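Local structure of beta-N-acetylglucosaminidase-like protein Glycoside hydrolase family 20 (Flavobacterium johnsoniae, 6YHH) at residues Trp180-Glu191 / Ala202-Ile213. The protein probably removes N-acetylglucosamine units from chitin-derived oligosaccharides, as a family 20 beta-N-acetylhexosaminidase of bacterial chitin degradation. Numbering follows the deposited sequence.
Sequences WHLVDDQGWRIE and ASDGLYYTQEEI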
ATOM      1  N   TRP A 180       2.057 -10.067 -18.455  1.00  7.63           N
ATOM      2  CA  TRP A 180       1.311 -10.562 -17.265  1.00  8.50           C
ATOM      3  C   TRP A 180       1.285 -12.103 -17.321  1.00  8.50           C
ATOM      4  O   TRP A 180       0.604 -12.728 -18.162  1.00  8.89           O
ATOM      5  CB  TRP A 180      -0.094  -9.958 -17.291  1.00  8.98           C
ATOM      6  CG  TRP A 180      -0.810  -9.749 -15.972  1.00  8.78           C
ATOM      7  CD1 TRP A 180      -0.418 -10.054 -14.697  1.00  7.82           C
ATOM      8  CD2 TRP A 180      -2.089  -9.086 -15.848  1.00  8.13           C
ATOM      9  NE1 TRP A 180      -1.337  -9.605 -13.782  1.00  7.65           N
ATOM     10  CE2 TRP A 180      -2.382  -8.994 -14.462  1.00  7.63           C
ATOM     11  CE3 TRP A 180      -2.965  -8.539 -16.767  1.00  9.44           C
ATOM     12  CZ2 TRP A 180      -3.534  -8.384 -13.997  1.00  8.07           C
ATOM     13  CZ3 TRP A 180      -4.143  -7.971 -16.309  1.00  9.08           C
ATOM     14  CH2 TRP A 180      -4.392  -7.890 -14.927  1.00  8.60           C
ATOM     15  N   HIS A 181       2.072 -12.714 -16.448  1.00  8.16           N
ATOM     16  CA  HIS A 181       2.223 -14.175 -16.388  1.00  8.65           C
ATOM     17  C   HIS A 181       1.153 -14.680 -15.449  1.00  8.45           C
ATOM     18  O   HIS A 181       1.323 -14.618 -14.215  1.00  8.48           O
ATOM     19  CB  HIS A 181       3.685 -14.521 -15.964  1.00  7.91           C
ATOM     20  CG  HIS A 181       4.002 -15.996 -15.936  1.00  8.13           C
ATOM     21  ND1 HIS A 181       4.532 -16.641 -17.027  1.00  8.68           N
ATOM     22  CD2 HIS A 181       3.837 -16.966 -14.990  1.00  8.24           C
ATOM     23  CE1 HIS A 181       4.651 -17.923 -16.766  1.00  8.78           C
ATOM     24  NE2 HIS A 181       4.285 -18.139 -15.524  1.00  8.65           N
ATOM     25  N   LEU A 182       0.014 -15.078 -16.056  1.00  8.75           N
ATOM     26  CA  LEU A 182      -1.244 -15.207 -15.395  1.00  9.18           C
ATOM     27  C   LEU A 182      -1.632 -16.639 -14.982  1.00  8.98           C
ATOM     28  O   LEU A 182      -2.649 -16.840 -14.310  1.00  9.25           O
ATOM     29  CB  LEU A 182      -2.348 -14.625 -16.290  1.00  9.87           C
ATOM     30  CG  LEU A 182      -2.409 -13.120 -16.414  1.00  8.71           C
ATOM     31  CD1 LEU A 182      -3.138 -12.715 -17.680  1.00  9.37           C
ATOM     32  CD2 LEU A 182      -3.136 -12.656 -15.200  1.00  9.26           C
ATOM     33  N   VAL A 183      -0.734 -17.581 -15.268  1.00  9.12           N
ATOM     34  CA  VAL A 183      -0.916 -18.976 -15.000  1.00 10.50           C
ATOM     35  C   VAL A 183       0.435 -19.663 -14.855  1.00 10.33           C
ATOM     36  O   VAL A 183       1.373 -19.352 -15.610  1.00 11.18           O
ATOM     37  CB  VAL A 183      -1.670 -19.695 -16.174  1.00 11.50           C
ATOM     38  CG1 VAL A 183      -1.951 -21.125 -15.717  1.00 13.09           C
ATOM     39  CG2 VAL A 183      -2.934 -18.879 -16.602  1.00 13.82           C
ATOM     40  N   ASP A 184       0.556 -20.554 -13.863  1.00  8.25           N
ATOM     41  CA  ASP A 184       1.707 -21.397 -13.739  1.00  8.50           C
ATOM     42  C   ASP A 184       1.279 -22.563 -12.840  1.00  8.45           C
ATOM     43  O   ASP A 184       0.035 -22.779 -12.587  1.00  8.16           O
ATOM     44  CB  ASP A 184       2.919 -20.604 -13.202  1.00  8.20           C
ATOM     45  CG  ASP A 184       4.221 -21.136 -13.690  1.00  8.78           C
ATOM     46  OD1 ASP A 184       4.585 -22.272 -13.250  1.00  8.60           O
ATOM     47  OD2 ASP A 184       4.882 -20.503 -14.510  1.00  8.70           O
ATOM     48  N   ASP A 185       2.236 -23.365 -12.389  1.00  7.97           N
ATOM     49  CA  ASP A 185       1.910 -24.562 -11.601  1.00  8.45           C
ATOM     50  C   ASP A 185       1.183 -24.243 -10.272  1.00  8.49           C
ATOM     51  O   ASP A 185       0.447 -25.050  -9.717  1.00  8.16           O
ATOM     52  CB  ASP A 185       3.183 -25.354 -11.243  1.00  7.75           C
ATOM     53  CG  ASP A 185       3.870 -25.961 -12.460  1.00  8.64           C
ATOM     54  OD1 ASP A 185       3.291 -26.936 -13.028  1.00 10.09           O
ATOM     55  OD2 ASP A 185       4.983 -25.428 -12.767  1.00  9.09           O
ATOM     56  N   GLN A 186       1.456 -23.041  -9.790  1.00  7.94           N
ATOM     57  CA  GLN A 186       1.056 -22.580  -8.472  1.00  8.14           C
ATOM     58  C   GLN A 186      -0.284 -21.816  -8.476  1.00  8.26           C
ATOM     59  O   GLN A 186      -0.669 -21.256  -7.438  1.00  7.85           O
ATOM     60  CB  GLN A 186       2.174 -21.691  -7.897  1.00  8.04           C
ATOM     61  CG  GLN A 186       3.450 -22.425  -7.634  1.00  8.14           C
ATOM     62  CD  GLN A 186       4.337 -22.670  -8.850  1.00  7.22           C
ATOM     63  OE1 GLN A 186       4.075 -22.214  -9.953  1.00  7.19           O
ATOM     64  NE2 GLN A 186       5.363 -23.438  -8.648  1.00  7.45           N
ATOM     65  N   GLY A 187      -0.929 -21.712  -9.668  1.00  7.92           N
ATOM     66  CA  GLY A 187      -2.231 -21.095  -9.724  1.00  9.40           C
ATOM     67  C   GLY A 187      -2.555 -20.449 -11.045  1.00  7.70           C
ATOM     68  O   GLY A 187      -1.689 -20.001 -11.734  1.00  8.25           O
ATOM     69  N   TRP A 188      -3.854 -20.488 -11.360  1.00  8.01           N
ATOM     70  CA  TRP A 188      -4.505 -19.858 -12.498  1.00  8.04           C
ATOM     71  C   TRP A 188      -5.213 -18.589 -12.073  1.00  8.20           C
ATOM     72  O   TRP A 188      -6.023 -18.637 -11.103  1.00  9.33           O
ATOM     73  CB  TRP A 188      -5.589 -20.847 -13.066  1.00  8.31           C
ATOM     74  CG  TRP A 188      -6.403 -20.276 -14.132  1.00  8.51           C
ATOM     75  CD1 TRP A 188      -7.445 -19.458 -13.974  1.00  8.71           C
ATOM     76  CD2 TRP A 188      -6.251 -20.446 -15.554  1.00  8.97           C
ATOM     77  NE1 TRP A 188      -7.926 -19.061 -15.173  1.00  8.61           N
ATOM     78  CE2 TRP A 188      -7.219 -19.659 -16.162  1.00  8.73           C
ATOM     79  CE3 TRP A 188      -5.366 -21.165 -16.354  1.00  8.66           C
ATOM     80  CZ2 TRP A 188      -7.336 -19.565 -17.566  1.00  9.60           C
ATOM     81  CZ3 TRP A 188      -5.481 -21.099 -17.703  1.00  9.23           C
ATOM     82  CH2 TRP A 188      -6.438 -20.278 -18.302  1.00  9.78           C
ATOM     83  N   ARG A 189      -4.911 -17.462 -12.710  1.00  7.74           N
ATOM     84  CA  ARG A 189      -5.353 -16.171 -12.232  1.00  7.89           C
ATOM     85  C   ARG A 189      -6.361 -15.365 -13.064  1.00  8.89           C
ATOM     86  O   ARG A 189      -6.543 -14.169 -12.764  1.00  9.34           O
ATOM     87  CB  ARG A 189      -4.136 -15.268 -12.035  1.00  7.32           C
ATOM     88  CG  ARG A 189      -3.084 -15.867 -11.094  1.00  7.64           C
ATOM     89  CD  ARG A 189      -3.648 -16.256  -9.718  1.00  7.52           C
ATOM     90  NE  ARG A 189      -2.592 -16.745  -8.835  1.00  7.64           N
ATOM     91  CZ  ARG A 189      -2.790 -17.614  -7.840  1.00  8.50           C
ATOM     92  NH1 ARG A 189      -3.999 -18.113  -7.592  1.00  9.24           N
ATOM     93  NH2 ARG A 189      -1.810 -18.013  -7.102  1.00  8.21           N
ATOM     94  N   ILE A 190      -7.039 -15.981 -14.041  1.00  9.65           N
ATOM     95  CA  ILE A 190      -7.966 -15.289 -14.933  1.00  9.81           C
ATOM     96  C   ILE A 190      -9.402 -15.756 -14.666  1.00 10.71           C
ATOM     97  O   ILE A 190      -9.693 -16.964 -14.834  1.00 11.55           O
ATOM     98  CB  ILE A 190      -7.622 -15.561 -16.409  1.00  9.60           C
ATOM     99  CG1 ILE A 190      -6.139 -15.169 -16.708  1.00 10.15           C
ATOM    100  CG2 ILE A 190      -8.587 -14.718 -17.276  1.00 10.23           C
ATOM    101  CD1 ILE A 190      -5.607 -15.803 -17.967  1.00 10.40           C
ATOM    102  N   GLU A 191     -10.297 -14.885 -14.251  1.00 10.16           N
ATOM    103  CA  GLU A 191     -11.633 -15.284 -14.159  1.00 11.29           C
ATOM    104  C   GLU A 191     -12.106 -15.793 -15.529  1.00 12.11           C
ATOM    105  O   GLU A 191     -12.087 -15.082 -16.556  1.00 12.15           O
ATOM    106  CB  GLU A 191     -12.544 -14.151 -13.698  1.00 12.32           C
ATOM    107  CG  GLU A 191     -14.042 -14.517 -13.616  1.00 12.70           C
ATOM    108  CD  GLU A 191     -14.852 -13.272 -13.284  1.00 15.35           C
ATOM    109  OE1 GLU A 191     -14.757 -12.241 -13.916  1.00 12.82           O
ATOM    110  OE2 GLU A 191     -15.641 -13.403 -12.380  1.00 22.08           O
ATOM    111  N   ALA A 202      -8.296 -24.306  -9.141  1.00 10.59           N
ATOM    112  CA  ALA A 202      -6.884 -24.029  -9.508  1.00 10.74           C
ATOM    113  C   ALA A 202      -6.430 -22.621  -9.113  1.00 10.09           C
ATOM    114  O   ALA A 202      -5.408 -22.148  -9.677  1.00  9.96           O
ATOM    115  CB  ALA A 202      -6.669 -24.281 -11.014  1.00 11.53           C
ATOM    116  N   SER A 203      -7.164 -21.922  -8.256  1.00  9.91           N
ATOM    117  CA  SER A 203      -6.814 -20.531  -7.897  1.00  9.87           C
ATOM    118  C   SER A 203      -6.671 -20.203  -6.400  1.00 10.58           C
ATOM    119  O   SER A 203      -6.179 -19.132  -6.074  1.00 10.54           O
ATOM    120  CB  SER A 203      -7.808 -19.492  -8.449  1.00  9.28           C
ATOM    121  OG  SER A 203      -9.004 -19.488  -7.688  1.00 10.16           O
ATOM    122  N   ASP A 204      -7.190 -21.046  -5.516  1.00 10.12           N
ATOM    123  CA  ASP A 204      -7.310 -20.749  -4.063  1.00 12.31           C
ATOM    124  C   ASP A 204      -8.132 -19.479  -3.835  1.00 11.43           C
ATOM    125  O   ASP A 204      -8.052 -18.828  -2.795  1.00 12.57           O
ATOM    126  CB  ASP A 204      -5.928 -20.575  -3.387  1.00 13.10           C
ATOM    127  CG  ASP A 204      -5.079 -21.803  -3.430  1.00 13.94           C
ATOM    128  OD1 ASP A 204      -5.566 -22.901  -3.076  1.00 13.28           O
ATOM    129  OD2 ASP A 204      -3.871 -21.654  -3.807  1.00 16.17           O
ATOM    130  N   GLY A 205      -8.967 -19.139  -4.794  1.00 10.27           N
ATOM    131  CA  GLY A 205      -9.745 -17.878  -4.703  1.00 10.81           C
ATOM    132  C   GLY A 205      -9.039 -16.606  -5.020  1.00 10.38           C
ATOM    133  O   GLY A 205      -9.633 -15.543  -4.820  1.00 12.03           O
ATOM    134  N   LEU A 206      -7.808 -16.730  -5.541  1.00  9.43           N
ATOM    135  CA  LEU A 206      -6.922 -15.566  -5.799  1.00 10.09           C
ATOM    136  C   LEU A 206      -6.828 -15.433  -7.327  1.00  9.79           C
ATOM    137  O   LEU A 206      -6.250 -16.303  -7.997  1.00  8.39           O
ATOM    138  CB  LEU A 206      -5.559 -15.850  -5.189  1.00 11.72           C
ATOM    139  CG  LEU A 206      -5.489 -15.965  -3.695  1.00 13.03           C
ATOM    140  CD1 LEU A 206      -4.107 -16.381  -3.249  1.00 15.84           C
ATOM    141  CD2 LEU A 206      -5.906 -14.669  -3.047  1.00 15.85           C
ATOM    142  N   TYR A 207      -7.453 -14.380  -7.891  1.00 10.13           N
ATOM    143  CA  TYR A 207      -7.539 -14.194  -9.312  1.00  9.50           C
ATOM    144  C   TYR A 207      -8.028 -12.797  -9.638  1.00  9.24           C
ATOM    145  O   TYR A 207      -8.577 -12.114  -8.776  1.00  9.27           O
ATOM    146  CB  TYR A 207      -8.447 -15.270 -10.033  1.00 11.36           C
ATOM    147  CG  TYR A 207      -9.903 -15.212  -9.570  1.00 12.37           C
ATOM    148  CD1 TYR A 207     -10.297 -15.898  -8.407  1.00 13.49           C
ATOM    149  CD2 TYR A 207     -10.837 -14.521 -10.258  1.00 13.36           C
ATOM    150  CE1 TYR A 207     -11.596 -15.820  -7.937  1.00 15.68           C
ATOM    151  CE2 TYR A 207     -12.158 -14.451  -9.796  1.00 15.06           C
ATOM    152  CZ  TYR A 207     -12.520 -15.113  -8.676  1.00 16.30           C
ATOM    153  OH  TYR A 207     -13.827 -15.072  -8.258  1.00 16.82           O
ATOM    154  N   TYR A 208      -7.777 -12.408 -10.874  1.00  8.45           N
ATOM    155  CA  TYR A 208      -8.298 -11.147 -11.394  1.00  8.60           C
ATOM    156  C   TYR A 208      -9.631 -11.394 -12.094  1.00  8.90           C
ATOM    157  O   TYR A 208      -9.760 -12.334 -12.900  1.00 10.27           O
ATOM    158  CB  TYR A 208      -7.414 -10.551 -12.402  1.00  8.80           C
ATOM    159  CG  TYR A 208      -5.969 -10.399 -11.904  1.00  8.38           C
ATOM    160  CD1 TYR A 208      -5.632  -9.395 -11.022  1.00  8.37           C
ATOM    161  CD2 TYR A 208      -4.969 -11.244 -12.364  1.00  8.77           C
ATOM    162  CE1 TYR A 208      -4.308  -9.297 -10.556  1.00  8.05           C
ATOM    163  CE2 TYR A 208      -3.652 -11.101 -11.949  1.00  8.13           C
ATOM    164  CZ  TYR A 208      -3.344 -10.096 -11.084  1.00  7.86           C
ATOM    165  OH  TYR A 208      -2.003  -9.990 -10.674  1.00  7.75           O
ATOM    166  N   THR A 209     -10.626 -10.582 -11.750  1.00  8.85           N
ATOM    167  CA  THR A 209     -11.887 -10.686 -12.493  1.00  8.90           C
ATOM    168  C   THR A 209     -11.702 -10.163 -13.900  1.00  8.80           C
ATOM    169  O   THR A 209     -10.804  -9.412 -14.201  1.00  9.46           O
ATOM    170  CB  THR A 209     -13.058  -9.952 -11.816  1.00  8.45           C
ATOM    171  OG1 THR A 209     -12.878  -8.519 -11.947  1.00  8.77           O
ATOM    172  CG2 THR A 209     -13.207 -10.312 -10.406  1.00  9.63           C
ATOM    173  N   GLN A 210     -12.639 -10.499 -14.785  1.00  9.57           N
ATOM    174  CA  GLN A 210     -12.613  -9.969 -16.189  1.00 10.90           C
ATOM    175  C   GLN A 210     -12.698  -8.443 -16.197  1.00 10.59           C
ATOM    176  O   GLN A 210     -12.026  -7.786 -16.948  1.00 11.80           O
ATOM    177  CB  GLN A 210     -13.702 -10.625 -17.072  1.00 11.54           C
ATOM    178  CG  GLN A 210     -13.521 -12.135 -17.099  1.00 13.24           C
ATOM    179  CD  GLN A 210     -14.330 -12.819 -18.169  1.00 15.24           C
ATOM    180  OE1 GLN A 210     -15.197 -12.204 -18.792  1.00 16.31           O
ATOM    181  NE2 GLN A 210     -13.995 -14.069 -18.447  1.00 16.23           N
ATOM    182  N   GLU A 211     -13.554  -7.881 -15.306  1.00 10.57           N
ATOM    183  CA  GLU A 211     -13.738  -6.466 -15.264  1.00 10.75           C
ATOM    184  C   GLU A 211     -12.410  -5.830 -14.737  1.00 10.29           C
ATOM    185  O   GLU A 211     -12.013  -4.793 -15.265  1.00 10.25           O
ATOM    186  CB  GLU A 211     -14.868  -6.049 -14.359  1.00 12.34           C
ATOM    187  CG  GLU A 211     -14.936  -4.540 -14.136  1.00 13.23           C
ATOM    188  CD  GLU A 211     -15.936  -4.194 -12.990  1.00 15.22           C
ATOM    189  OE1 GLU A 211     -15.438  -4.097 -11.806  1.00 16.05           O
ATOM    190  OE2 GLU A 211     -17.126  -4.067 -13.371  1.00 16.67           O
ATOM    191  N   GLU A 212     -11.779  -6.464 -13.734  1.00  9.97           N
ATOM    192  CA  GLU A 212     -10.496  -5.963 -13.270  1.00  9.66           C
ATOM    193  C   GLU A 212      -9.466  -5.962 -14.375  1.00 10.16           C
ATOM    194  O   GLU A 212      -8.741  -4.983 -14.566  1.00 11.15           O
ATOM    195  CB  GLU A 212     -10.017  -6.764 -12.043  1.00 10.27           C
ATOM    196  CG  GLU A 212     -10.775  -6.423 -10.761  1.00  9.63           C
ATOM    197  CD  GLU A 212     -10.548  -7.427  -9.643  1.00  9.70           C
ATOM    198  OE1 GLU A 212      -9.909  -8.477  -9.911  1.00 10.24           O
ATOM    199  OE2 GLU A 212     -11.021  -7.183  -8.517  1.00 11.32           O
ATOM    200  N   ILE A 213      -9.424  -7.026 -15.147  1.00  9.91           N
ATOM    201  CA  ILE A 213      -8.487  -7.092 -16.260  1.00  9.43           C
ATOM    202  C   ILE A 213      -8.779  -5.966 -17.261  1.00 10.99           C
ATOM    203  O   ILE A 213      -7.874  -5.278 -17.711  1.00 12.24           O
ATOM    204  CB  ILE A 213      -8.552  -8.478 -16.907  1.00  9.40           C
ATOM    205  CG1 ILE A 213      -7.984  -9.543 -15.993  1.00  9.24           C
ATOM    206  CG2 ILE A 213      -7.894  -8.506 -18.271  1.00 10.13           C
ATOM    207  CD1 ILE A 213      -8.225 -10.965 -16.417  1.00 10.50           C
TER
HETATM  208  O   HOH W   1      -3.118 -20.446  -6.151  1.00 10.90           O
HETATM  209  O   HOH W   2     -15.761  -9.628 -14.123  1.00 12.32           O
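Trp180 turns the edge of its indole onto the face of Tyr208, CZ2 lying over the middle of the phenol ring, 3.4 Å from Tyr208 CZ, in an edge-to-face pair with planes at 53°. The same indole edge offers NE1 to Tyr208 OH in a weak hydrogen bond of 3.2 Å; the hydroxyl is also hydrogen-bonded to the backbone oxygen of Gln158. Leu182 CD2 touches both rings, resting on a face of the indole and 3.6 Å from Tyr208 CE2, while Ile213 CG1 approaches the far end of the indole. With an alanine at Tyr208, Trp180 CZ2 and Leu182 CD2 would probably face a gap, and Trp180 NE1 and the Gln158 oxygen would lose this hydroxyl. These residues join a parallel strand of the TIM-barrel catalytic domain, 177-184, to the start of helix 210-222, the two linked by the beta-hairpin around Asp184-Gly187 and the short helix 197-202. The returning chain forms a single backbone bridge, Tyr208 N to Arg189 O and Glu191 N to Tyr208 O. The Arg189 chain folds at the CB-CG bond (chi2 -55°), which carries NH1 to Leu206 O at 2.9 Å and, by a weak bond, to Ser203 O, across the type I' turn Ser203-Leu206; its NE and NH2 bind the backbone oxygens of Ala153 and Ser154. At the helix start, extended Glu191 receives Gln210 N on OE1 at 2.9 Å, nearly straight at 178°, and the side chain of the same glutamine gives a second bond, NE2 to Glu191 O, from above the carbonyl plane. Thr209 and Glu212 close a capping box there, with Thr209 OG1 also bonded to Glu211 of the second subunit.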